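Local coordinates for protein beta-1,3-glucanosyltransferase (Rhizomucor miehei CAU432, PDB 4WTP) that belongs to glycoside hydrolase family 17 and folds as a single-chain (beta/alpha)8 barrel, with eight parallel strands inside and helices around them, at residues 104-109 / 146-151; 226-231 / 287-292; 167-172 / 204-209; 61-66 / 88-93. All blocks are in the same frame, centred on the assembly; numbering follows the deposited sequence.

All four contacts lie on one (beta/alpha)8 barrel. Contacts 1 and 4 are partly buried and do the same kind of job, each joining one outer helix to the next along the chain: helix 104-119 to helix 142-156, and the end of helix 52-62 to that of helix 79-90. In both, a side-chain donor takes a backbone carbonyl, a tyrosine hydroxyl in contact 1 and a lysine ammonium in contact 4. Contact 2 is buried and joins two loops through one polar bond beside carboxylates. Contact 3, at the surface, relies on stacked rings. Contacts 1 and 2 sit on opposite sides of the chain's centre, their own centres about 37 Å apart.

Contact 1: residues 104-109 / 146-151; sequences DTFDNE and ANYIKQ
Phe106 and Tyr148 meet across two helices that run almost parallel, the axes of the short segments 11.9 Å apart at closest and 9° off each other's direction. Tyr148 does the reaching. Its CG stands opposite the backbone N (chi1 -177°), and that throws the ring across the gap until its hydroxyl arrives at the neighbouring helix. There Tyr148 OH gives a hydrogen bond of 2.7 Å to Phe106 O, in the carbonyl plane and on a lone pair. The phenyl group of Phe106 comes edge-on against one face of the phenol as the stem of a T-shaped pair, ring planes at 84° and centroids 5.0 Å apart. Phe106 CD1 is the atom that touches, 3.6 Å above the plane of the Tyr148 ring and over its centre, while Phe106 CB packs 3.7 Å from Tyr148 CE1. Glu109 adds only its CB, 4.0 Å from Tyr148 OH; the chain then bends off, and its carboxylate is held by Ser75 and by the backbone N atoms of Leu74 and Trp99. Ile100 touches the side chains of both Phe106 and Tyr148, and Met98 and Val130 of the barrel strands lie against Tyr148. Phe106 thus holds Tyr148 twice: its main-chain oxygen satisfies the hydroxyl, and its ring edge, whose hydrogens are probably slightly positive, would suit the electron-rich face. The two would together limit how the phenol can turn.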
# COMPACT_ATOMS: atom_id res chain seq x y z
N ASP A 104 -2.58 -8.68 -20.67
CA ASP A 104 -2.09 -10.00 -20.24
C ASP A 104 -2.08 -10.15 -18.72
O ASP A 104 -2.18 -11.26 -18.21
CB ASP A 104 -0.70 -10.30 -20.82
CG ASP A 104 -0.75 -10.85 -22.23
OD1 ASP A 104 -1.85 -11.18 -22.72
OD2 ASP A 104 0.33 -10.95 -22.87
N THR A 105 -2.04 -9.03 -18.00
CA THR A 105 -1.91 -9.09 -16.56
C THR A 105 -3.13 -9.67 -15.85
O THR A 105 -2.97 -10.20 -14.76
CB THR A 105 -1.55 -7.71 -15.95
OG1 THR A 105 -2.61 -6.77 -16.17
CG2 THR A 105 -0.23 -7.22 -16.51
N PHE A 106 -4.32 -9.52 -16.43
CA PHE A 106 -5.54 -10.00 -15.74
C PHE A 106 -5.51 -11.51 -15.58
O PHE A 106 -5.60 -12.03 -14.47
CB PHE A 106 -6.81 -9.57 -16.48
CG PHE A 106 -7.06 -8.09 -16.42
CD1 PHE A 106 -7.73 -7.54 -15.35
CD2 PHE A 106 -6.62 -7.24 -17.44
CE1 PHE A 106 -7.97 -6.18 -15.29
CE2 PHE A 106 -6.86 -5.87 -17.38
CZ PHE A 106 -7.53 -5.35 -16.30
N ASP A 107 -5.35 -12.24 -16.68
CA ASP A 107 -5.30 -13.69 -16.58
C ASP A 107 -4.04 -14.16 -15.89
O ASP A 107 -4.07 -15.13 -15.12
CB ASP A 107 -5.34 -14.35 -17.96
CG ASP A 107 -6.75 -14.42 -18.54
OD1 ASP A 107 -7.73 -14.34 -17.77
OD2 ASP A 107 -6.88 -14.57 -19.78
N ASN A 108 -2.93 -13.46 -16.11
CA ASN A 108 -1.67 -13.89 -15.55
C ASN A 108 -1.60 -13.73 -14.02
O ASN A 108 -1.10 -14.60 -13.32
CB ASN A 108 -0.49 -13.20 -16.22
CG ASN A 108 0.83 -13.85 -15.86
OD1 ASN A 108 1.14 -14.95 -16.31
ND2 ASN A 108 1.60 -13.18 -15.02
N GLU A 109 -2.11 -12.61 -13.52
CA GLU A 109 -2.15 -12.41 -12.05
C GLU A 109 -3.20 -13.35 -11.44
O GLU A 109 -2.98 -13.84 -10.32
CB GLU A 109 -2.42 -10.95 -11.65
CG GLU A 109 -1.23 -10.02 -11.86
CD GLU A 109 -0.16 -10.20 -10.79
OE1 GLU A 109 -0.13 -9.47 -9.76
OE2 GLU A 109 0.69 -11.10 -10.95
N ALA A 146 -15.01 -4.60 -12.30
CA ALA A 146 -15.96 -5.19 -11.37
C ALA A 146 -16.12 -6.70 -11.59
O ALA A 146 -16.09 -7.50 -10.63
CB ALA A 146 -17.31 -4.51 -11.47
N ASN A 147 -16.26 -7.10 -12.86
CA ASN A 147 -16.35 -8.52 -13.19
C ASN A 147 -15.10 -9.31 -12.76
O ASN A 147 -15.21 -10.44 -12.26
CB ASN A 147 -16.58 -8.66 -14.68
CG ASN A 147 -17.96 -8.17 -15.09
OD1 ASN A 147 -18.84 -7.95 -14.25
ND2 ASN A 147 -18.15 -7.97 -16.39
N TYR A 148 -13.92 -8.72 -12.95
CA TYR A 148 -12.69 -9.38 -12.58
C TYR A 148 -12.63 -9.54 -11.05
O TYR A 148 -12.26 -10.62 -10.54
CB TYR A 148 -11.51 -8.55 -13.08
CG TYR A 148 -10.16 -9.16 -12.85
CD1 TYR A 148 -9.72 -10.24 -13.60
CD2 TYR A 148 -9.32 -8.67 -11.86
CE1 TYR A 148 -8.46 -10.78 -13.41
CE2 TYR A 148 -8.07 -9.22 -11.65
CZ TYR A 148 -7.64 -10.26 -12.44
OH TYR A 148 -6.40 -10.78 -12.21
N ILE A 149 -13.01 -8.49 -10.32
CA ILE A 149 -13.05 -8.57 -8.87
C ILE A 149 -13.97 -9.68 -8.40
O ILE A 149 -13.64 -10.45 -7.48
CB ILE A 149 -13.45 -7.21 -8.23
CG1 ILE A 149 -12.39 -6.16 -8.55
CG2 ILE A 149 -13.71 -7.37 -6.73
CD1 ILE A 149 -12.84 -4.72 -8.36
N LYS A 150 -15.15 -9.76 -9.02
CA LYS A 150 -16.11 -10.81 -8.68
C LYS A 150 -15.46 -12.20 -8.83
O LYS A 150 -15.61 -13.07 -7.95
CB LYS A 150 -17.34 -10.67 -9.59
CG LYS A 150 -18.43 -11.71 -9.40
CD LYS A 150 -19.73 -11.26 -10.05
CE LYS A 150 -19.51 -10.33 -11.25
NZ LYS A 150 -19.38 -11.03 -12.55
N GLN A 151 -14.75 -12.41 -9.94
CA GLN A 151 -14.04 -13.68 -10.20
C GLN A 151 -12.93 -13.95 -9.17
O GLN A 151 -12.76 -15.07 -8.70
CB GLN A 151 -13.48 -13.71 -11.62
CG GLN A 151 -14.57 -13.77 -12.68
CD GLN A 151 -14.12 -13.29 -14.05
OE1 GLN A 151 -12.99 -12.84 -14.24
NE2 GLN A 151 -15.02 -13.38 -15.02

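Contact 2: residues 226-231 / 287-292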
# COMPACT_ATOMS: atom_id res chain seq x y z
N TRP A 226 5.43 11.02 1.92
CA TRP A 226 5.98 12.34 1.63
C TRP A 226 7.48 12.15 1.46
O TRP A 226 8.13 11.50 2.31
CB TRP A 226 5.70 13.30 2.80
CG TRP A 226 6.02 14.73 2.46
CD1 TRP A 226 7.28 15.33 2.41
CD2 TRP A 226 5.06 15.75 2.06
NE1 TRP A 226 7.13 16.66 2.06
CE2 TRP A 226 5.82 16.96 1.85
CE3 TRP A 226 3.68 15.79 1.93
CZ2 TRP A 226 5.21 18.14 1.48
CZ3 TRP A 226 3.09 16.98 1.52
CH2 TRP A 226 3.84 18.14 1.31
N PRO A 227 8.08 12.75 0.42
CA PRO A 227 9.51 12.53 0.16
C PRO A 227 10.43 13.41 1.00
O PRO A 227 10.13 14.57 1.34
CB PRO A 227 9.64 12.88 -1.33
CG PRO A 227 8.63 13.96 -1.52
CD PRO A 227 7.46 13.54 -0.64
N SER A 228 11.58 12.85 1.35
CA SER A 228 12.54 13.61 2.17
C SER A 228 13.56 14.43 1.37
O SER A 228 14.30 15.20 1.95
CB SER A 228 13.29 12.68 3.11
OG SER A 228 14.00 11.70 2.38
N ALA A 229 13.62 14.23 0.05
CA ALA A 229 14.57 14.96 -0.81
C ALA A 229 14.10 14.89 -2.23
O ALA A 229 13.16 14.14 -2.55
CB ALA A 229 15.99 14.40 -0.68
N GLY A 230 14.73 15.69 -3.09
CA GLY A 230 14.46 15.63 -4.51
C GLY A 230 13.76 16.87 -5.05
O GLY A 230 13.36 16.91 -6.22
N GLY A 231 13.58 17.87 -4.21
CA GLY A 231 13.10 19.16 -4.68
C GLY A 231 11.78 19.57 -4.09
O GLY A 231 11.60 19.61 -2.87
N ASN A 287 19.17 1.44 7.07
CA ASN A 287 19.43 2.24 8.24
C ASN A 287 18.38 3.33 8.41
O ASN A 287 17.68 3.70 7.46
CB ASN A 287 20.82 2.86 8.11
CG ASN A 287 21.93 1.83 8.26
OD1 ASN A 287 21.85 0.95 9.10
ND2 ASN A 287 22.94 1.93 7.41
N THR A 288 18.30 3.88 9.62
CA THR A 288 17.33 4.93 9.89
C THR A 288 17.74 6.24 9.22
O THR A 288 18.93 6.52 9.02
CB THR A 288 17.12 5.16 11.39
OG1 THR A 288 18.39 5.39 12.00
CG2 THR A 288 16.46 3.95 12.04
N LYS A 289 16.75 7.03 8.82
CA LYS A 289 16.98 8.34 8.22
C LYS A 289 17.11 9.36 9.35
O LYS A 289 16.18 9.53 10.13
CB LYS A 289 15.82 8.73 7.27
CG LYS A 289 15.75 7.77 6.09
CD LYS A 289 14.51 7.88 5.26
CE LYS A 289 14.54 9.07 4.38
NZ LYS A 289 13.55 9.01 3.25
N PRO A 290 18.27 10.02 9.45
CA PRO A 290 18.41 11.04 10.53
C PRO A 290 17.37 12.15 10.34
O PRO A 290 17.21 12.66 9.23
CB PRO A 290 19.83 11.57 10.35
CG PRO A 290 20.29 11.07 9.03
CD PRO A 290 19.49 9.87 8.65
N GLY A 291 16.67 12.49 11.42
CA GLY A 291 15.64 13.50 11.38
C GLY A 291 14.26 12.89 11.28
O GLY A 291 13.28 13.61 11.40
N ILE A 292 14.17 11.58 11.07
CA ILE A 292 12.88 10.89 11.19
C ILE A 292 12.73 10.29 12.57
O ILE A 292 13.59 9.52 13.03
CB ILE A 292 12.70 9.78 10.14
CG1 ILE A 292 12.80 10.41 8.74
CG2 ILE A 292 11.36 9.06 10.34
CD1 ILE A 292 11.65 11.32 8.34
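Ser228 and Lys289 make this contact without a ring between them; the nearby indole of Trp226, two residues before the serine, belongs to its loop's own packing. Tyr190 meets that indole edge-to-face and the ring of Tyr246 meets it with planes at about 40°, while at the indole's edge NE1 gives a hydrogen bond to Val237 O. Ile196 and Ala199 of helix 196-212 also touch it. The link to the other loop is polar. Lys289 NZ donates to Ser228 OG at 2.9 Å. Behind it, Lys289 CE lies 3.3 Å from Ser228 OG, and Ser228 CB is 3.7 Å from Lys289 NZ. The lysine is modelled in two conformations, and this account concerns one of them. Its chain leaves CB beside the backbone N and bends about the CG-CD bond (chi3 76°), bringing the ammonium group onto the serine. Ser228 OG sits between its own backbone N and carbonyl carbon (chi1 60°), and has a second, weak bond to His278 O. Lys289 also opens a type II turn closed by Ile292 N to Lys289 O at 3.0 Å, with Pro290 and Gly291 at the corners. The strongest partner of NZ is Asp268, by a salt bridge; Glu243 gives another, and Gly280 O a hydrogen bond. A buried positive charge is therefore ringed by oxygens, two of them on carboxylates, which would probably favour the charged form; Ser228 adds a neutral acceptor and ties its loop to that cluster.

Contact 3: residues 167-172 / 204-209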
# COMPACT_ATOMS: atom_id res chain seq x y z
N ASP A 167 -7.38 2.84 -5.35
CA ASP A 167 -7.38 3.86 -6.40
C ASP A 167 -7.41 5.23 -5.78
O ASP A 167 -7.49 5.36 -4.56
CB ASP A 167 -8.54 3.64 -7.40
CG ASP A 167 -8.14 3.98 -8.85
OD1 ASP A 167 -7.43 4.96 -9.06
OD2 ASP A 167 -8.49 3.22 -9.79
N VAL A 168 -7.40 6.25 -6.62
CA VAL A 168 -7.45 7.63 -6.16
C VAL A 168 -8.85 7.98 -5.72
O VAL A 168 -9.81 7.24 -5.99
CB VAL A 168 -6.95 8.61 -7.23
CG1 VAL A 168 -5.50 8.29 -7.55
CG2 VAL A 168 -7.81 8.55 -8.48
N TYR A 169 -8.99 9.11 -5.02
CA TYR A 169 -10.21 9.33 -4.25
C TYR A 169 -11.48 9.50 -5.09
O TYR A 169 -12.59 9.29 -4.58
CB TYR A 169 -10.05 10.48 -3.27
CG TYR A 169 -9.99 11.86 -3.90
CD1 TYR A 169 -11.16 12.60 -4.13
CD2 TYR A 169 -8.76 12.43 -4.23
CE1 TYR A 169 -11.10 13.87 -4.69
CE2 TYR A 169 -8.69 13.70 -4.80
CZ TYR A 169 -9.86 14.40 -5.03
OH TYR A 169 -9.80 15.66 -5.58
N TYR A 170 -11.30 9.86 -6.36
CA TYR A 170 -12.41 10.11 -7.27
C TYR A 170 -12.65 8.94 -8.26
O TYR A 170 -13.37 9.11 -9.25
CB TYR A 170 -12.16 11.44 -8.00
CG TYR A 170 -10.82 11.54 -8.68
CD1 TYR A 170 -9.68 12.02 -8.00
CD2 TYR A 170 -10.67 11.18 -10.02
CE1 TYR A 170 -8.45 12.11 -8.63
CE2 TYR A 170 -9.44 11.26 -10.65
CZ TYR A 170 -8.34 11.75 -9.97
OH TYR A 170 -7.12 11.82 -10.61
N LYS A 171 -12.05 7.77 -8.03
CA LYS A 171 -12.19 6.61 -8.93
C LYS A 171 -12.75 5.36 -8.23
O LYS A 171 -12.20 4.26 -8.31
CB LYS A 171 -10.85 6.27 -9.55
CG LYS A 171 -10.41 7.23 -10.63
CD LYS A 171 -11.39 7.26 -11.79
CE LYS A 171 -10.78 8.04 -12.93
NZ LYS A 171 -11.69 8.06 -14.10
N PHE A 172 -13.86 5.54 -7.56
CA PHE A 172 -14.59 4.43 -6.94
C PHE A 172 -16.04 4.40 -7.44
O PHE A 172 -16.96 4.74 -6.71
CB PHE A 172 -14.51 4.51 -5.42
CG PHE A 172 -13.18 4.05 -4.88
CD1 PHE A 172 -12.93 2.69 -4.69
CD2 PHE A 172 -12.16 4.97 -4.59
CE1 PHE A 172 -11.70 2.25 -4.19
CE2 PHE A 172 -10.93 4.53 -4.09
CZ PHE A 172 -10.71 3.18 -3.92
N MET A 204 -7.26 13.66 4.77
CA MET A 204 -8.51 13.30 5.43
C MET A 204 -9.74 13.74 4.64
O MET A 204 -10.75 13.02 4.61
CB MET A 204 -8.53 13.86 6.87
CG MET A 204 -7.67 13.08 7.87
SD MET A 204 -8.15 11.36 8.12
CE MET A 204 -9.90 11.40 7.77
N SER A 205 -9.67 14.91 4.02
CA SER A 205 -10.75 15.35 3.14
C SER A 205 -10.96 14.38 1.98
O SER A 205 -12.09 14.05 1.62
CB SER A 205 -10.48 16.76 2.61
OG SER A 205 -10.75 17.69 3.63
N HIS A 206 -9.86 13.91 1.40
CA HIS A 206 -9.94 12.94 0.31
C HIS A 206 -10.50 11.63 0.82
O HIS A 206 -11.36 11.02 0.15
CB HIS A 206 -8.57 12.73 -0.34
CG HIS A 206 -8.06 13.92 -1.08
ND1 HIS A 206 -8.83 14.98 -1.39
CD2 HIS A 206 -6.81 14.18 -1.61
CE1 HIS A 206 -8.09 15.88 -2.08
NE2 HIS A 206 -6.86 15.39 -2.20
N TYR A 207 -10.11 11.22 2.04
CA TYR A 207 -10.68 10.03 2.65
C TYR A 207 -12.19 10.15 2.74
O TYR A 207 -12.90 9.20 2.43
CB TYR A 207 -10.05 9.83 4.04
CG TYR A 207 -10.63 8.68 4.81
CD1 TYR A 207 -10.16 7.38 4.58
CD2 TYR A 207 -11.68 8.87 5.73
CE1 TYR A 207 -10.69 6.31 5.25
CE2 TYR A 207 -12.22 7.78 6.40
CZ TYR A 207 -11.71 6.50 6.17
OH TYR A 207 -12.24 5.39 6.81
N ASP A 208 -12.68 11.31 3.14
CA ASP A 208 -14.13 11.48 3.29
C ASP A 208 -14.85 11.36 1.95
O ASP A 208 -15.98 10.90 1.91
CB ASP A 208 -14.46 12.81 3.97
CG ASP A 208 -14.11 12.81 5.44
OD1 ASP A 208 -13.96 11.71 6.02
OD2 ASP A 208 -14.03 13.91 6.01
N GLN A 209 -14.20 11.77 0.87
CA GLN A 209 -14.79 11.57 -0.47
C GLN A 209 -14.90 10.09 -0.81
O GLN A 209 -15.86 9.65 -1.44
CB GLN A 209 -13.98 12.29 -1.55
CG GLN A 209 -13.99 13.80 -1.39
CD GLN A 209 -15.33 14.41 -1.77
OE1 GLN A 209 -16.07 13.86 -2.59
NE2 GLN A 209 -15.65 15.56 -1.17
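Tyr169 lies against the flank of helix 196-212, and its side chain can be followed outward along His206. CB of Tyr169 starts 3.7 Å from His206 O, on the helix backbone. CG is 3.9 Å from His206 CB, its position set by a chi1 of 72° that tucks it between the tyrosine's own backbone N and carbonyl carbon. The two sides of the ring meet different residues: CD1 goes to Gln209 CB at 3.8 Å, and CD2 lies 3.6 Å from His206 CG. CE2 lies over the centre of the imidazole, 3.5 Å from His206 CE1. CZ stays near that same carbon, and OH ends 3.9 Å from His206 CE1. The Tyr169 and His206 rings form an offset face-to-face stack, planes 12° apart and centroids at 4.0 Å. Tyr170 meets the opposite face of the phenol edge-on, its CD1 3.7 Å above the plane and over the centre. A hydrogen bond between His206 NE2 and Glu192 would steady the imidazole's rotation. The type I turn from Val168 to Lys171 carries the tyrosine just past strand 163-167. Met185 of strand 182-186 touches the side chains of both Tyr169 and His206, and Val210 of the helix closes in on Tyr169.

Contact 4: residues 61-66 / 88-93; sequences VLKPYT and QALGMR
Lys63 and Met92 bury the most surface here, with Leu90 next, and each reaches the other segment differently. Lys63 spans the gap with a straight chain: a chi1 of -166° carries CG away from the backbone N and everything beyond is extended, so the ammonium group lands on the end of helix 79-90. Lys63 NZ gives a hydrogen bond of 2.8 Å to Leu90 O, tilted 16° from the carbonyl plane. Lys63 CE follows at 3.5 Å from Leu90 O, and Lys63 NZ also lies 3.9 Å from Leu90 CB. The carbonyl is that of the residue before Gly91, whose positive phi marks a Schellman motif, with Gly91 N bonded back to Gln88 O at 3.2 Å. Met92 comes next along the chain. Its side chain bends at the sulfur (chi3 78°) and brings Met92 CE to 3.9 Å from Thr66 O and 4.4 Å from Thr66 CG2, a purely van der Waals approach; the hydroxyl of Thr66 is bonded to Phe37 O. Leu90 and Met92, both modelled in two conformations, also rest on Phe59 of helix 52-62. The two halves differ in chemistry: Met92 gives van der Waals contact near the strand ends, whereas Lys63 brings a positive charge to a carbonyl at the C-terminal end of a helix, where the helix dipole would probably favour it.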
# COMPACT_ATOMS: atom_id res chain seq x y z
N VAL A 61 13.85 -5.42 10.34
CA VAL A 61 14.11 -3.98 10.50
C VAL A 61 12.81 -3.21 10.78
O VAL A 61 12.80 -2.25 11.53
CB VAL A 61 14.91 -3.39 9.30
CG1 VAL A 61 14.83 -1.87 9.27
CG2 VAL A 61 16.36 -3.89 9.33
N LEU A 62 11.73 -3.69 10.16
CA LEU A 62 10.40 -3.07 10.31
C LEU A 62 9.63 -3.53 11.55
O LEU A 62 8.78 -2.80 12.08
CB LEU A 62 9.53 -3.33 9.07
CG LEU A 62 10.08 -2.81 7.76
CD1 LEU A 62 9.14 -3.20 6.62
CD2 LEU A 62 10.27 -1.29 7.76
N LYS A 63 9.99 -4.72 12.06
CA LYS A 63 9.25 -5.36 13.14
C LYS A 63 9.08 -4.53 14.42
O LYS A 63 8.05 -4.64 15.07
CB LYS A 63 9.88 -6.73 13.40
CG LYS A 63 9.03 -7.65 14.25
CD LYS A 63 9.50 -9.09 14.12
CE LYS A 63 8.87 -9.95 15.19
NZ LYS A 63 9.28 -11.34 14.94
N PRO A 64 10.09 -3.69 14.80
CA PRO A 64 9.85 -2.83 15.96
C PRO A 64 8.81 -1.74 15.75
O PRO A 64 8.40 -1.14 16.74
CB PRO A 64 11.23 -2.18 16.21
CG PRO A 64 12.20 -3.12 15.58
CD PRO A 64 11.50 -3.64 14.36
N TYR A 65 8.37 -1.55 14.51
CA TYR A 65 7.44 -0.46 14.18
C TYR A 65 6.08 -0.95 13.70
O TYR A 65 5.12 -0.19 13.74
CB TYR A 65 8.06 0.46 13.11
CG TYR A 65 9.45 0.95 13.52
CD1 TYR A 65 9.61 1.85 14.58
CD2 TYR A 65 10.57 0.54 12.82
CE1 TYR A 65 10.86 2.29 14.95
CE2 TYR A 65 11.84 0.96 13.19
CZ TYR A 65 11.96 1.86 14.24
OH TYR A 65 13.19 2.31 14.65
N THR A 66 5.98 -2.20 13.26
CA THR A 66 4.73 -2.68 12.67
C THR A 66 4.74 -4.21 12.68
O THR A 66 5.81 -4.83 12.79
CB THR A 66 4.60 -2.20 11.19
OG1 THR A 66 3.29 -2.47 10.75
CG2 THR A 66 5.59 -2.91 10.26
N GLN A 88 5.39 -15.07 7.75
CA GLN A 88 4.94 -16.20 8.61
C GLN A 88 6.02 -16.63 9.59
O GLN A 88 5.74 -16.83 10.77
CB GLN A 88 4.41 -17.37 7.79
CG GLN A 88 3.04 -17.11 7.16
CD GLN A 88 2.71 -17.98 5.95
OE1 GLN A 88 3.30 -19.05 5.76
NE2 GLN A 88 1.79 -17.51 5.10
N ALA A 89 7.26 -16.66 9.10
CA ALA A 89 8.42 -16.93 9.96
C ALA A 89 8.57 -15.93 11.11
O ALA A 89 9.01 -16.29 12.21
CB ALA A 89 9.69 -16.98 9.12
N LEU A 90 8.19 -14.68 10.86
CA LEU A 90 8.37 -13.61 11.85
C LEU A 90 7.10 -13.31 12.62
O LEU A 90 7.09 -12.44 13.49
CB LEU A 90 8.89 -12.33 11.18
CG LEU A 90 10.26 -12.47 10.51
CD1 LEU A 90 10.68 -11.15 9.89
CD2 LEU A 90 11.28 -12.96 11.52
N GLY A 91 6.03 -14.05 12.31
CA GLY A 91 4.76 -13.86 13.00
C GLY A 91 4.08 -12.57 12.57
O GLY A 91 3.31 -11.98 13.36
N MET A 92 4.40 -12.13 11.36
CA MET A 92 3.82 -10.90 10.80
C MET A 92 2.60 -11.19 9.90
O MET A 92 2.37 -12.33 9.51
CB MET A 92 4.89 -10.11 10.02
CG MET A 92 6.14 -9.70 10.81
SD MET A 92 7.46 -8.84 9.87
CE MET A 92 6.73 -7.17 9.79
N ARG A 93 1.84 -10.14 9.57
CA ARG A 93 0.69 -10.26 8.67
C ARG A 93 0.98 -9.58 7.33
O ARG A 93 1.98 -8.84 7.22
CB ARG A 93 -0.55 -9.60 9.29
CG ARG A 93 -0.75 -9.83 10.77
CD ARG A 93 -1.43 -11.13 11.03
NE ARG A 93 -2.70 -11.26 10.31
CZ ARG A 93 -3.40 -12.41 10.26
NH1 ARG A 93 -2.93 -13.50 10.85
NH2 ARG A 93 -4.54 -12.45 9.59